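Local coordinates for protein anti-sigma-I factor RsgI3 (Clostridium thermocellum, PDB 6QE7) that probably senses plant cell-wall polysaccharide outside the cell through a pectin-binding PA14 dyad and holds the sigma factor SigI3 inactive until substrate binds, at residues G153-Y158 / T170-A175; G160-K165 / D191-V196; H213-G218 / E239-G244; N232-G237 / C261-P266. All blocks are in the same frame, centred on the assembly; numbering follows the deposited sequence.

All four contacts lie in the second PA14 domain of the dyad. Contacts 1 and 3 are antiparallel strand pairings in two different sheets, each partly buried and held by ladders of backbone bonds; contact 1 adds a charged cluster on one face, contact 3 bridging waters and an asparagine at the end of its ladder. Contacts 2 and 4 instead lay a loop against a strand, and those strands, 193-202 and 254-263, are neighbours in the sheet that also holds contact 1. Contact 2 works through a serine hydroxyl, whereas contact 4, nearer the surface, relies on aromatic rings. Contacts 3 and 4 meet through Asn217 and Asn235.

Contact 1. Residues G153-Y158 / T170-A175; sequences GLSAEY and TRIDDA
Four backbone hydrogen bonds tie residues 154-158 to 170-173 as the two arms of a beta hairpin. Leu154 pairs with Asp173 and Ala156 with Arg171, each as an antiparallel hydrogen-bonded pair. Ala156 N reaches Arg171 O at 2.8 Å, with the donor nearly along the C=O axis. Ser155-Ile172 between them and Glu157-Thr170 beyond are non-hydrogen-bonded pairs, and CA-H...O contacts fill in: Ile172 CA sits 3.3 Å from Leu154 O. Beyond the ladder, Gly153 passes with its CA 3.0 Å from Asp173 O, a close pass that suits a residue without a side chain.

The charged contacts gather on the face that carries Ala156, Arg171 and Asp173. Arg171 starts from the crowded position between backbone N and carbonyl carbon (chi1 61°) and then runs extended, so its NE forms a salt bridge with Asp173 OD1 at 2.8 Å, on the syn lone pair. Its guanidinium crosses the Tyr158 ring obliquely, planes 58° apart, in an off-centre cation-pi contact with CZ 4.3 Å from the ring centroid. A weak bond runs from Arg171 NH2 to Tyr158 OH. Asp173 OD2, beside the tip of Tyr158, also accepts from Trp198 NE1.

Both carboxylate oxygens of the buried Asp173 thus have donors, one of them cationic, which would probably favour its ionised form and may help hold the Arg171 guanidinium beside Tyr158.

Contact 2. Residues G160-K165 / D191-V196; sequences GDAELK and DGKFSV
Gly160 begins the loop that follows strand 154-159, and a water lies between its O and Lys193 O, within hydrogen-bonding distance of both. Asp161 comes next, its CA 4.3 Å from the CA of Phe194, and does two jobs. Its carbonyl O accepts the hydroxyl of Ser195, OG to O 2.7 Å, in the carbonyl plane. Its side chain bends back instead over its own loop: with CG between the backbone N and the carbonyl carbon (chi1 56°), OD1 takes Glu163 N on its anti lone pair and Lys165 N on its syn lone pair, while OD2 takes Asp166 N.

The Glu163 bond makes this an Asx turn, set in the link of the 154-159/167-173 hairpin, and it rounds the loop over strand 193-202 of the PA14 sheet. Ala162 lies over the strand, CB 4.3 Å from Lys193 CG. Leu164 closes the approach. Its N donates to Ser195 OG over 3.1 Å, so the one hydroxyl gives a proton to Asp161 O and accepts from Leu164 N. CD2 of Leu164 packs alongside, 3.5 Å from Ser195 CB and 3.8 Å from Val196 N, and the leucine also touches Tyr159.

Contact 3. Residues H213-G218 / E239-G244; sequences HTVANG and EAENSG
Side chains alternate faces along strands 213-216 and 240-244, and each face has its own chemistry. On the face of His213 and Val215, Val215 stands between two glutamates. Its CG1, anti to the backbone N (chi1 -180°), crosses Glu239 obliquely at CB, 3.6 Å away. Its CG2 lies alongside Glu241, meeting CG at 4.0 Å as the two chains point the same way, so only the aliphatic stems of the acids touch it. Further along, His213 sits with ND1 beside Ser243 CB; a water at the ring edge bonds ND1 and, weakly, Asn242 O, and NE2 is bonded to Ser274.

Thr214 and Asn242 cross obliquely on the other face. Thr214 OG1, in the crowded position between backbone N and carbonyl carbon (chi1 60°), comes 3.5 Å from Asn242 CB. A water lies 2.7 Å from Thr214 OG1 and 2.9 Å from Asn242 OD1, with Ala240 O also in reach; Asn232 ND2 is a second partner for OD1.

At the end of the ladder beyond Ala216, Asn217 lies side by side with Glu239, amide and carboxylate nearly coplanar, and OD1 accepts Glu239 N at 2.7 Å in a nearly straight bond (170°), while its ND2 bonds Pro266 O. This extends the backbone ladder, in which Thr214-Asn242 and Ala216-Ala240 are antiparallel hydrogen-bonded pairs.

Strand 208-216 runs between 240-248 and 268-274 in one sheet of the second PA14 domain; Phe268 and Leu272 touch Val215, while Val220, Val222 and Ile230 from the other sheet meet Thr214 or Asn242.

Contact 4. Residues N232-G237 / C261-P266; sequences NWQNQG and CNYGEP
The loop joining strands 227-232 and 240-248 folds over the end of strand 254-263 here, at the surface of the second PA14 domain, in a Cys sulfur-aromatic contact beside a tyrosine-to-carbonyl bond. Cys261 SG, in the crowded position between backbone N and carbonyl carbon (chi1 68°), lies over the six-membered ring of Trp233, 3.4 Å from its centroid and only 8° off the normal. Its CB meets Trp233 CH2 at 3.4 Å. The indole reaches over with CG anti to the backbone N (chi1 -169°), and makes a cation-pi contact with Arg221 and touches Leu164.

Tyr263 crosses Trp233 at about a right angle and drives its hydroxyl into the loop, where OH donates to Trp233 O at a very short 2.4 Å, from above the carbonyl plane. Asn235 O sits at the ring edge, 3.3 Å from CE2. Gln236 lies next to Tyr263 and Glu265.

Asn235 ND2 is bonded to Gly218 O. The loop is therefore gripped through its own main-chain carbonyl by a phenol, while Trp233 offers its pi face to a sulfur, so polar and dispersion forces act on the same residue.

Contact 1. Residues G153-Y158 / T170-A175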
loop_
_atom_site.group_PDB
_atom_site.type_symbol
_atom_site.label_atom_id
_atom_site.label_comp_id
_atom_site.label_asym_id
_atom_site.label_seq_id
_atom_site.Cartn_x
_atom_site.Cartn_y
_atom_site.Cartn_z
ATOM N N GLY A 153 -12.889 -0.943 3.114
ATOM C CA GLY A 153 -13.725 -2.147 2.931
ATOM C C GLY A 153 -13.083 -3.113 1.987
ATOM O O GLY A 153 -11.919 -2.927 1.590
ATOM N N LEU A 154 -13.813 -4.147 1.665
ATOM C CA LEU A 154 -13.337 -5.219 0.805
ATOM C C LEU A 154 -14.324 -5.467 -0.329
ATOM O O LEU A 154 -15.573 -5.257 -0.134
ATOM C CB LEU A 154 -13.108 -6.449 1.676
ATOM C CG LEU A 154 -12.019 -6.328 2.724
ATOM C CD1 LEU A 154 -12.059 -7.546 3.599
ATOM C CD2 LEU A 154 -10.611 -6.188 2.082
ATOM N N SER A 155 -13.801 -5.866 -1.492
ATOM C CA SER A 155 -14.634 -6.311 -2.649
ATOM C C SER A 155 -15.190 -7.687 -2.363
ATOM O O SER A 155 -14.393 -8.618 -2.277
ATOM C CB SER A 155 -13.885 -6.336 -3.927
ATOM O OG SER A 155 -13.270 -5.088 -4.061
ATOM N N ALA A 156 -16.524 -7.764 -2.289
ATOM C CA ALA A 156 -17.303 -8.960 -1.941
ATOM C C ALA A 156 -17.977 -9.428 -3.219
ATOM O O ALA A 156 -18.556 -8.589 -3.941
ATOM C CB ALA A 156 -18.303 -8.636 -0.863
ATOM N N GLU A 157 -17.791 -10.701 -3.513
ATOM C CA GLU A 157 -18.640 -11.440 -4.462
ATOM C C GLU A 157 -19.597 -12.327 -3.662
ATOM O O GLU A 157 -19.114 -13.205 -2.875
ATOM C CB GLU A 157 -17.749 -12.179 -5.434
ATOM C CG GLU A 157 -16.579 -11.353 -5.967
ATOM C CD GLU A 157 -15.497 -12.255 -6.573
ATOM O OE1 GLU A 157 -14.741 -12.872 -5.815
ATOM O OE2 GLU A 157 -15.491 -12.431 -7.805
ATOM N N TYR A 158 -20.905 -12.164 -3.904
ATOM C CA TYR A 158 -21.970 -13.014 -3.293
ATOM C C TYR A 158 -22.433 -14.080 -4.280
ATOM O O TYR A 158 -22.739 -13.759 -5.416
ATOM C CB TYR A 158 -23.128 -12.157 -2.817
ATOM C CG TYR A 158 -22.744 -11.383 -1.606
ATOM C CD1 TYR A 158 -21.846 -10.346 -1.672
ATOM C CD2 TYR A 158 -23.259 -11.703 -0.381
ATOM C CE1 TYR A 158 -21.531 -9.600 -0.546
ATOM C CE2 TYR A 158 -22.910 -11.008 0.763
ATOM C CZ TYR A 158 -22.001 -9.972 0.694
ATOM O OH TYR A 158 -21.618 -9.310 1.841
ATOM N N THR A 170 -21.747 -8.241 -6.856
ATOM C CA THR A 170 -20.516 -7.700 -6.255
ATOM C C THR A 170 -20.919 -6.407 -5.571
ATOM O O THR A 170 -21.757 -5.702 -6.117
ATOM C CB THR A 170 -19.449 -7.382 -7.318
ATOM O OG1 THR A 170 -19.007 -8.645 -7.822
ATOM C CG2 THR A 170 -18.275 -6.583 -6.775
ATOM N N ARG A 171 -20.337 -6.149 -4.421
ATOM C CA ARG A 171 -20.359 -4.811 -3.803
ATOM C C ARG A 171 -19.119 -4.702 -2.901
ATOM O O ARG A 171 -18.420 -5.723 -2.662
ATOM C CB ARG A 171 -21.647 -4.648 -2.997
ATOM C CG ARG A 171 -21.739 -5.679 -1.888
ATOM C CD ARG A 171 -23.035 -5.607 -1.149
ATOM N NE ARG A 171 -23.044 -6.411 0.067
ATOM C CZ ARG A 171 -24.161 -6.884 0.653
ATOM N NH1 ARG A 171 -25.325 -6.687 0.065
ATOM N NH2 ARG A 171 -24.118 -7.577 1.787
ATOM N N ILE A 172 -18.924 -3.521 -2.344
ATOM C CA ILE A 172 -17.902 -3.293 -1.295
ATOM C C ILE A 172 -18.558 -3.334 0.075
ATOM O O ILE A 172 -19.439 -2.558 0.351
ATOM C CB ILE A 172 -17.168 -1.993 -1.605
ATOM C CG1 ILE A 172 -16.380 -2.143 -2.923
ATOM C CG2 ILE A 172 -16.275 -1.651 -0.420
ATOM C CD1 ILE A 172 -15.900 -0.860 -3.490
ATOM N N ASP A 173 -18.149 -4.285 0.896
ATOM C CA ASP A 173 -18.555 -4.415 2.317
ATOM C C ASP A 173 -17.547 -3.585 3.130
ATOM O O ASP A 173 -16.314 -3.635 2.835
ATOM C CB ASP A 173 -18.646 -5.900 2.650
ATOM C CG ASP A 173 -19.846 -6.607 2.013
ATOM O OD1 ASP A 173 -20.758 -5.912 1.604
ATOM O OD2 ASP A 173 -19.849 -7.868 1.915
ATOM N N ASP A 174 -18.024 -2.762 4.044
ATOM C CA ASP A 174 -17.180 -1.887 4.892
ATOM C C ASP A 174 -16.274 -2.741 5.778
ATOM O O ASP A 174 -15.191 -2.315 6.143
ATOM C CB ASP A 174 -18.053 -0.971 5.748
ATOM C CG ASP A 174 -18.760 0.057 4.896
ATOM O OD1 ASP A 174 -18.469 0.123 3.651
ATOM O OD2 ASP A 174 -19.613 0.778 5.465
ATOM N N ALA A 175 -16.736 -3.907 6.171
ATOM C CA ALA A 175 -15.980 -4.791 7.068
ATOM C C ALA A 175 -16.628 -6.164 7.030
ATOM O O ALA A 175 -17.688 -6.329 6.365
ATOM C CB ALA A 175 -15.982 -4.221 8.458
#

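Contact 2. Residues G160-K165 / D191-V196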
loop_
_atom_site.group_PDB
_atom_site.type_symbol
_atom_site.label_atom_id
_atom_site.label_comp_id
_atom_site.label_asym_id
_atom_site.label_seq_id
_atom_site.Cartn_x
_atom_site.Cartn_y
_atom_site.Cartn_z
ATOM N N GLY A 160 -24.920 -17.638 -5.159
ATOM C CA GLY A 160 -26.209 -18.328 -4.934
ATOM C C GLY A 160 -26.055 -19.821 -4.745
ATOM O O GLY A 160 -27.030 -20.546 -4.937
ATOM N N ASP A 161 -24.936 -20.266 -4.200
ATOM C CA ASP A 161 -24.770 -21.683 -3.785
ATOM C C ASP A 161 -23.695 -21.739 -2.698
ATOM O O ASP A 161 -23.080 -20.707 -2.425
ATOM C CB ASP A 161 -24.374 -22.469 -5.034
ATOM C CG ASP A 161 -23.112 -21.884 -5.695
ATOM O OD1 ASP A 161 -22.048 -21.862 -5.031
ATOM O OD2 ASP A 161 -23.211 -21.401 -6.852
ATOM N N ALA A 162 -23.372 -22.907 -2.157
ATOM C CA ALA A 162 -22.397 -22.978 -1.042
ATOM C C ALA A 162 -20.988 -23.206 -1.568
ATOM O O ALA A 162 -20.159 -23.417 -0.699
ATOM C CB ALA A 162 -22.718 -24.077 -0.082
ATOM N N GLU A 163 -20.753 -23.157 -2.887
ATOM C CA GLU A 163 -19.524 -23.686 -3.530
ATOM C C GLU A 163 -18.860 -22.581 -4.348
ATOM O O GLU A 163 -18.008 -22.900 -5.152
ATOM C CB GLU A 163 -19.868 -24.920 -4.381
ATOM C CG GLU A 163 -20.026 -26.200 -3.539
ATOM C CD GLU A 163 -20.024 -27.579 -4.209
ATOM O OE1 GLU A 163 -20.045 -27.663 -5.476
ATOM O OE2 GLU A 163 -19.988 -28.586 -3.445
ATOM N N LEU A 164 -19.205 -21.322 -4.082
ATOM C CA LEU A 164 -18.630 -20.125 -4.753
ATOM C C LEU A 164 -18.751 -20.310 -6.273
ATOM O O LEU A 164 -17.883 -19.759 -7.038
ATOM C CB LEU A 164 -17.188 -19.910 -4.273
ATOM C CG LEU A 164 -17.047 -19.722 -2.751
ATOM C CD1 LEU A 164 -15.607 -19.881 -2.281
ATOM C CD2 LEU A 164 -17.595 -18.376 -2.326
ATOM N N LYS A 165 -19.861 -20.905 -6.737
ATOM C CA LYS A 165 -20.044 -21.128 -8.208
ATOM C C LYS A 165 -20.911 -20.041 -8.848
ATOM O O LYS A 165 -20.434 -19.353 -9.744
ATOM C CB LYS A 165 -20.580 -22.541 -8.477
ATOM C CG LYS A 165 -19.538 -23.657 -8.428
ATOM C CD LYS A 165 -20.035 -24.990 -8.984
ATOM C CE LYS A 165 -19.276 -26.112 -8.312
ATOM N NZ LYS A 165 -19.551 -27.437 -8.904
ATOM N N ASP A 191 -32.291 -24.049 -0.050
ATOM C CA ASP A 191 -31.894 -24.548 1.301
ATOM C C ASP A 191 -30.975 -23.557 2.064
ATOM O O ASP A 191 -30.208 -24.029 2.933
ATOM C CB ASP A 191 -31.207 -25.909 1.182
ATOM C CG ASP A 191 -32.024 -26.991 0.491
ATOM O OD1 ASP A 191 -33.150 -27.268 0.974
ATOM O OD2 ASP A 191 -31.530 -27.512 -0.526
ATOM N N GLY A 192 -31.073 -22.252 1.784
ATOM C CA GLY A 192 -30.411 -21.143 2.521
ATOM C C GLY A 192 -28.914 -21.151 2.277
ATOM O O GLY A 192 -28.166 -20.549 3.061
ATOM N N LYS A 193 -28.517 -21.861 1.207
ATOM C CA LYS A 193 -27.120 -22.193 0.859
ATOM C C LYS A 193 -26.670 -21.002 0.003
ATOM O O LYS A 193 -27.288 -20.741 -1.071
ATOM C CB LYS A 193 -26.966 -23.566 0.164
ATOM C CG LYS A 193 -26.754 -24.758 1.091
ATOM C CD LYS A 193 -26.933 -26.181 0.450
ATOM C CE LYS A 193 -27.518 -27.182 1.445
ATOM N NZ LYS A 193 -27.228 -28.617 1.150
ATOM N N PHE A 194 -25.658 -20.291 0.473
ATOM C CA PHE A 194 -25.012 -19.198 -0.280
ATOM C C PHE A 194 -23.559 -19.126 0.236
ATOM O O PHE A 194 -23.165 -19.812 1.221
ATOM C CB PHE A 194 -25.819 -17.903 -0.146
ATOM C CG PHE A 194 -25.604 -17.165 1.157
ATOM C CD1 PHE A 194 -26.359 -17.457 2.270
ATOM C CD2 PHE A 194 -24.554 -16.262 1.290
ATOM C CE1 PHE A 194 -26.117 -16.811 3.467
ATOM C CE2 PHE A 194 -24.318 -15.613 2.482
ATOM C CZ PHE A 194 -25.114 -15.876 3.568
ATOM N N SER A 195 -22.738 -18.330 -0.420
ATOM C CA SER A 195 -21.303 -18.224 -0.055
ATOM C C SER A 195 -20.823 -16.829 -0.475
ATOM O O SER A 195 -21.517 -16.159 -1.321
ATOM C CB SER A 195 -20.557 -19.420 -0.717
ATOM O OG SER A 195 -20.776 -19.411 -2.135
ATOM N N VAL A 196 -19.697 -16.379 0.074
ATOM C CA VAL A 196 -19.161 -15.006 -0.162
ATOM C C VAL A 196 -17.637 -15.097 -0.254
ATOM O O VAL A 196 -17.070 -15.904 0.473
ATOM C CB VAL A 196 -19.550 -14.043 0.976
ATOM C CG1 VAL A 196 -19.387 -12.594 0.570
ATOM C CG2 VAL A 196 -20.966 -14.310 1.457
HETATM O O HOH W 1 -28.842 -21.878 -3.131
#

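Contact 3. Residues H213-G218 / E239-G244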
loop_
_atom_site.group_PDB
_atom_site.type_symbol
_atom_site.label_atom_id
_atom_site.label_comp_id
_atom_site.label_asym_id
_atom_site.label_seq_id
_atom_site.Cartn_x
_atom_site.Cartn_y
_atom_site.Cartn_z
ATOM N N HIS A 213 -9.107 -14.095 13.817
ATOM C CA HIS A 213 -10.151 -14.893 14.488
ATOM C C HIS A 213 -11.381 -14.813 13.602
ATOM O O HIS A 213 -11.634 -13.707 13.079
ATOM C CB HIS A 213 -10.469 -14.344 15.856
ATOM C CG HIS A 213 -9.315 -14.057 16.735
ATOM N ND1 HIS A 213 -8.940 -14.907 17.755
ATOM C CD2 HIS A 213 -8.510 -12.956 16.817
ATOM C CE1 HIS A 213 -7.927 -14.366 18.415
ATOM N NE2 HIS A 213 -7.671 -13.142 17.865
ATOM N N THR A 214 -12.009 -15.961 13.315
ATOM C CA THR A 214 -13.359 -15.999 12.702
ATOM C C THR A 214 -14.326 -16.585 13.722
ATOM O O THR A 214 -13.993 -17.517 14.480
ATOM C CB THR A 214 -13.409 -16.705 11.351
ATOM O OG1 THR A 214 -12.968 -18.012 11.653
ATOM C CG2 THR A 214 -12.563 -16.057 10.274
ATOM N N VAL A 215 -15.465 -15.951 13.752
ATOM C CA VAL A 215 -16.717 -16.398 14.398
ATOM C C VAL A 215 -17.719 -16.558 13.258
ATOM O O VAL A 215 -18.028 -15.558 12.572
ATOM C CB VAL A 215 -17.242 -15.447 15.493
ATOM C CG1 VAL A 215 -18.552 -15.986 16.132
ATOM C CG2 VAL A 215 -16.227 -15.253 16.556
ATOM N N ALA A 216 -18.221 -17.784 13.064
ATOM C CA ALA A 216 -18.987 -18.102 11.854
ATOM C C ALA A 216 -20.033 -19.197 12.070
ATOM O O ALA A 216 -19.665 -20.231 12.611
ATOM C CB ALA A 216 -17.957 -18.543 10.867
ATOM N N ASN A 217 -21.194 -19.061 11.441
ATOM C CA ASN A 217 -22.281 -20.090 11.449
ATOM C C ASN A 217 -22.093 -21.143 10.326
ATOM O O ASN A 217 -22.878 -22.097 10.258
ATOM C CB ASN A 217 -23.649 -19.422 11.372
ATOM C CG ASN A 217 -24.097 -18.821 12.691
ATOM O OD1 ASN A 217 -23.351 -18.817 13.670
ATOM N ND2 ASN A 217 -25.315 -18.303 12.725
ATOM N N GLY A 218 -21.087 -21.024 9.484
ATOM C CA GLY A 218 -20.869 -21.963 8.365
ATOM C C GLY A 218 -19.394 -22.181 8.176
ATOM O O GLY A 218 -18.660 -22.200 9.163
ATOM N N GLU A 239 -21.755 -20.027 15.528
ATOM C CA GLU A 239 -20.628 -19.175 16.011
ATOM C C GLU A 239 -19.424 -20.050 16.375
ATOM O O GLU A 239 -18.906 -19.873 17.485
ATOM C CB GLU A 239 -21.107 -18.308 17.182
ATOM C CG GLU A 239 -22.227 -17.378 16.730
ATOM C CD GLU A 239 -22.838 -16.510 17.798
ATOM O OE1 GLU A 239 -22.098 -16.121 18.722
ATOM O OE2 GLU A 239 -24.042 -16.242 17.698
ATOM N N ALA A 240 -19.014 -20.970 15.499
ATOM C CA ALA A 240 -17.740 -21.717 15.646
ATOM C C ALA A 240 -16.587 -20.696 15.497
ATOM O O ALA A 240 -16.707 -19.767 14.615
ATOM C CB ALA A 240 -17.598 -22.818 14.608
ATOM N N GLU A 241 -15.543 -20.874 16.320
ATOM C CA GLU A 241 -14.338 -19.995 16.437
ATOM C C GLU A 241 -13.142 -20.707 15.830
ATOM O O GLU A 241 -12.950 -21.882 16.122
ATOM C CB GLU A 241 -14.127 -19.630 17.894
ATOM C CG GLU A 241 -15.274 -18.738 18.361
ATOM C CD GLU A 241 -15.556 -18.780 19.849
ATOM O OE1 GLU A 241 -14.561 -18.760 20.587
ATOM O OE2 GLU A 241 -16.765 -18.846 20.270
ATOM N N ASN A 242 -12.450 -20.002 14.942
ATOM C CA ASN A 242 -11.157 -20.413 14.370
ATOM C C ASN A 242 -10.195 -19.261 14.586
ATOM O O ASN A 242 -10.687 -18.145 14.698
ATOM C CB ASN A 242 -11.307 -20.793 12.897
ATOM C CG ASN A 242 -12.160 -22.035 12.799
ATOM O OD1 ASN A 242 -13.386 -21.927 12.822
ATOM N ND2 ASN A 242 -11.514 -23.189 12.927
ATOM N N SER A 243 -8.907 -19.580 14.643
ATOM C CA SER A 243 -7.806 -18.595 14.706
ATOM C C SER A 243 -6.607 -19.121 13.937
ATOM O O SER A 243 -6.465 -20.372 13.683
ATOM C CB SER A 243 -7.488 -18.163 16.102
ATOM O OG SER A 243 -6.670 -19.092 16.783
ATOM N N GLY A 244 -5.802 -18.175 13.490
ATOM C CA GLY A 244 -4.531 -18.490 12.832
ATOM C C GLY A 244 -3.627 -17.290 12.931
ATOM O O GLY A 244 -4.149 -16.197 13.178
HETATM O O HOH W 2 -10.429 -17.466 18.067
HETATM O O HOH W 3 -15.035 -19.625 12.400
#

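Contact 4. Residues N232-G237 / C261-P266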
loop_
_atom_site.group_PDB
_atom_site.type_symbol
_atom_site.label_atom_id
_atom_site.label_comp_id
_atom_site.label_asym_id
_atom_site.label_seq_id
_atom_site.Cartn_x
_atom_site.Cartn_y
_atom_site.Cartn_z
ATOM N N ASN A 232 -11.597 -23.971 7.797
ATOM C CA ASN A 232 -12.682 -24.760 8.406
ATOM C C ASN A 232 -13.900 -24.657 7.476
ATOM O O ASN A 232 -14.897 -24.073 7.833
ATOM C CB ASN A 232 -12.891 -24.294 9.838
ATOM C CG ASN A 232 -13.921 -25.128 10.560
ATOM O OD1 ASN A 232 -14.150 -26.289 10.171
ATOM N ND2 ASN A 232 -14.547 -24.539 11.582
ATOM N N TRP A 233 -13.757 -25.132 6.263
ATOM C CA TRP A 233 -14.768 -24.947 5.205
ATOM C C TRP A 233 -16.001 -25.840 5.436
ATOM O O TRP A 233 -17.040 -25.488 4.861
ATOM C CB TRP A 233 -14.126 -25.254 3.862
ATOM C CG TRP A 233 -14.949 -24.853 2.698
ATOM C CD1 TRP A 233 -15.373 -25.632 1.662
ATOM C CD2 TRP A 233 -15.424 -23.536 2.439
ATOM N NE1 TRP A 233 -16.120 -24.890 0.799
ATOM C CE2 TRP A 233 -16.181 -23.602 1.248
ATOM C CE3 TRP A 233 -15.322 -22.317 3.122
ATOM C CZ2 TRP A 233 -16.778 -22.479 0.691
ATOM C CZ3 TRP A 233 -15.967 -21.216 2.599
ATOM C CH2 TRP A 233 -16.630 -21.283 1.369
ATOM N N GLN A 234 -15.883 -26.946 6.189
ATOM C CA GLN A 234 -16.994 -27.921 6.468
ATOM C C GLN A 234 -17.784 -27.475 7.703
ATOM O O GLN A 234 -18.875 -27.991 7.972
ATOM C CB GLN A 234 -16.430 -29.347 6.641
ATOM C CG GLN A 234 -15.614 -29.881 5.443
ATOM C CD GLN A 234 -16.320 -29.821 4.101
ATOM O OE1 GLN A 234 -17.352 -30.456 3.896
ATOM N NE2 GLN A 234 -15.757 -29.092 3.139
ATOM N N ASN A 235 -17.312 -26.496 8.448
ATOM C CA ASN A 235 -17.915 -26.253 9.782
ATOM C C ASN A 235 -19.419 -25.997 9.632
ATOM O O ASN A 235 -19.847 -25.263 8.679
ATOM C CB ASN A 235 -17.300 -25.077 10.557
ATOM C CG ASN A 235 -18.250 -24.539 11.610
ATOM O OD1 ASN A 235 -18.539 -25.246 12.592
ATOM N ND2 ASN A 235 -18.800 -23.346 11.376
ATOM N N GLN A 236 -20.155 -26.469 10.626
ATOM C CA GLN A 236 -21.622 -26.313 10.770
ATOM C C GLN A 236 -21.977 -25.660 12.118
ATOM O O GLN A 236 -23.069 -25.105 12.221
ATOM C CB GLN A 236 -22.217 -27.721 10.637
ATOM C CG GLN A 236 -23.457 -27.789 9.766
ATOM C CD GLN A 236 -23.201 -27.206 8.401
ATOM O OE1 GLN A 236 -23.024 -25.999 8.251
ATOM N NE2 GLN A 236 -23.201 -28.069 7.401
ATOM N N GLY A 237 -21.095 -25.738 13.123
ATOM C CA GLY A 237 -21.371 -25.253 14.488
ATOM C C GLY A 237 -21.812 -23.807 14.427
ATOM O O GLY A 237 -21.333 -23.071 13.516
ATOM N N CYS A 261 -19.116 -19.938 3.597
ATOM C CA CYS A 261 -20.271 -20.670 3.061
ATOM C C CYS A 261 -21.250 -20.941 4.215
ATOM O O CYS A 261 -20.894 -21.227 5.323
ATOM C CB CYS A 261 -19.818 -21.871 2.257
ATOM S SG CYS A 261 -19.054 -23.194 3.229
ATOM N N ASN A 262 -22.482 -20.687 3.918
ATOM C CA ASN A 262 -23.651 -21.053 4.720
ATOM C C ASN A 262 -24.202 -22.406 4.258
ATOM O O ASN A 262 -24.336 -22.621 3.034
ATOM C CB ASN A 262 -24.714 -19.994 4.476
ATOM C CG ASN A 262 -25.589 -19.968 5.680
ATOM O OD1 ASN A 262 -25.027 -19.778 6.763
ATOM N ND2 ASN A 262 -26.880 -20.246 5.489
ATOM N N TYR A 263 -24.580 -23.277 5.175
ATOM C CA TYR A 263 -25.118 -24.615 4.802
ATOM C C TYR A 263 -26.627 -24.714 5.175
ATOM O O TYR A 263 -27.337 -25.821 5.112
ATOM C CB TYR A 263 -24.211 -25.671 5.442
ATOM C CG TYR A 263 -22.781 -25.774 4.969
ATOM C CD1 TYR A 263 -22.497 -26.296 3.715
ATOM C CD2 TYR A 263 -21.693 -25.437 5.794
ATOM C CE1 TYR A 263 -21.184 -26.469 3.282
ATOM C CE2 TYR A 263 -20.377 -25.644 5.395
ATOM C CZ TYR A 263 -20.125 -26.174 4.133
ATOM O OH TYR A 263 -18.872 -26.385 3.630
ATOM N N GLY A 264 -27.184 -23.561 5.518
ATOM C CA GLY A 264 -28.643 -23.380 5.654
ATOM C C GLY A 264 -28.997 -22.773 6.994
ATOM O O GLY A 264 -30.194 -22.360 7.158
ATOM N N GLU A 265 -28.017 -22.702 7.911
ATOM C CA GLU A 265 -28.203 -22.092 9.254
ATOM C C GLU A 265 -28.494 -20.607 9.040
ATOM O O GLU A 265 -28.317 -20.103 7.930
ATOM C CB GLU A 265 -26.995 -22.374 10.146
ATOM C CG GLU A 265 -27.036 -23.764 10.745
ATOM C CD GLU A 265 -26.662 -24.863 9.756
ATOM O OE1 GLU A 265 -25.942 -24.551 8.778
ATOM O OE2 GLU A 265 -27.098 -26.030 9.945
ATOM N N PRO A 266 -28.994 -19.869 10.062
ATOM C CA PRO A 266 -29.003 -18.410 10.010
ATOM C C PRO A 266 -27.533 -17.970 9.932
ATOM O O PRO A 266 -26.708 -18.567 10.676
ATOM C CB PRO A 266 -29.660 -17.959 11.317
ATOM C CG PRO A 266 -29.550 -19.166 12.244
ATOM C CD PRO A 266 -29.488 -20.387 11.351
#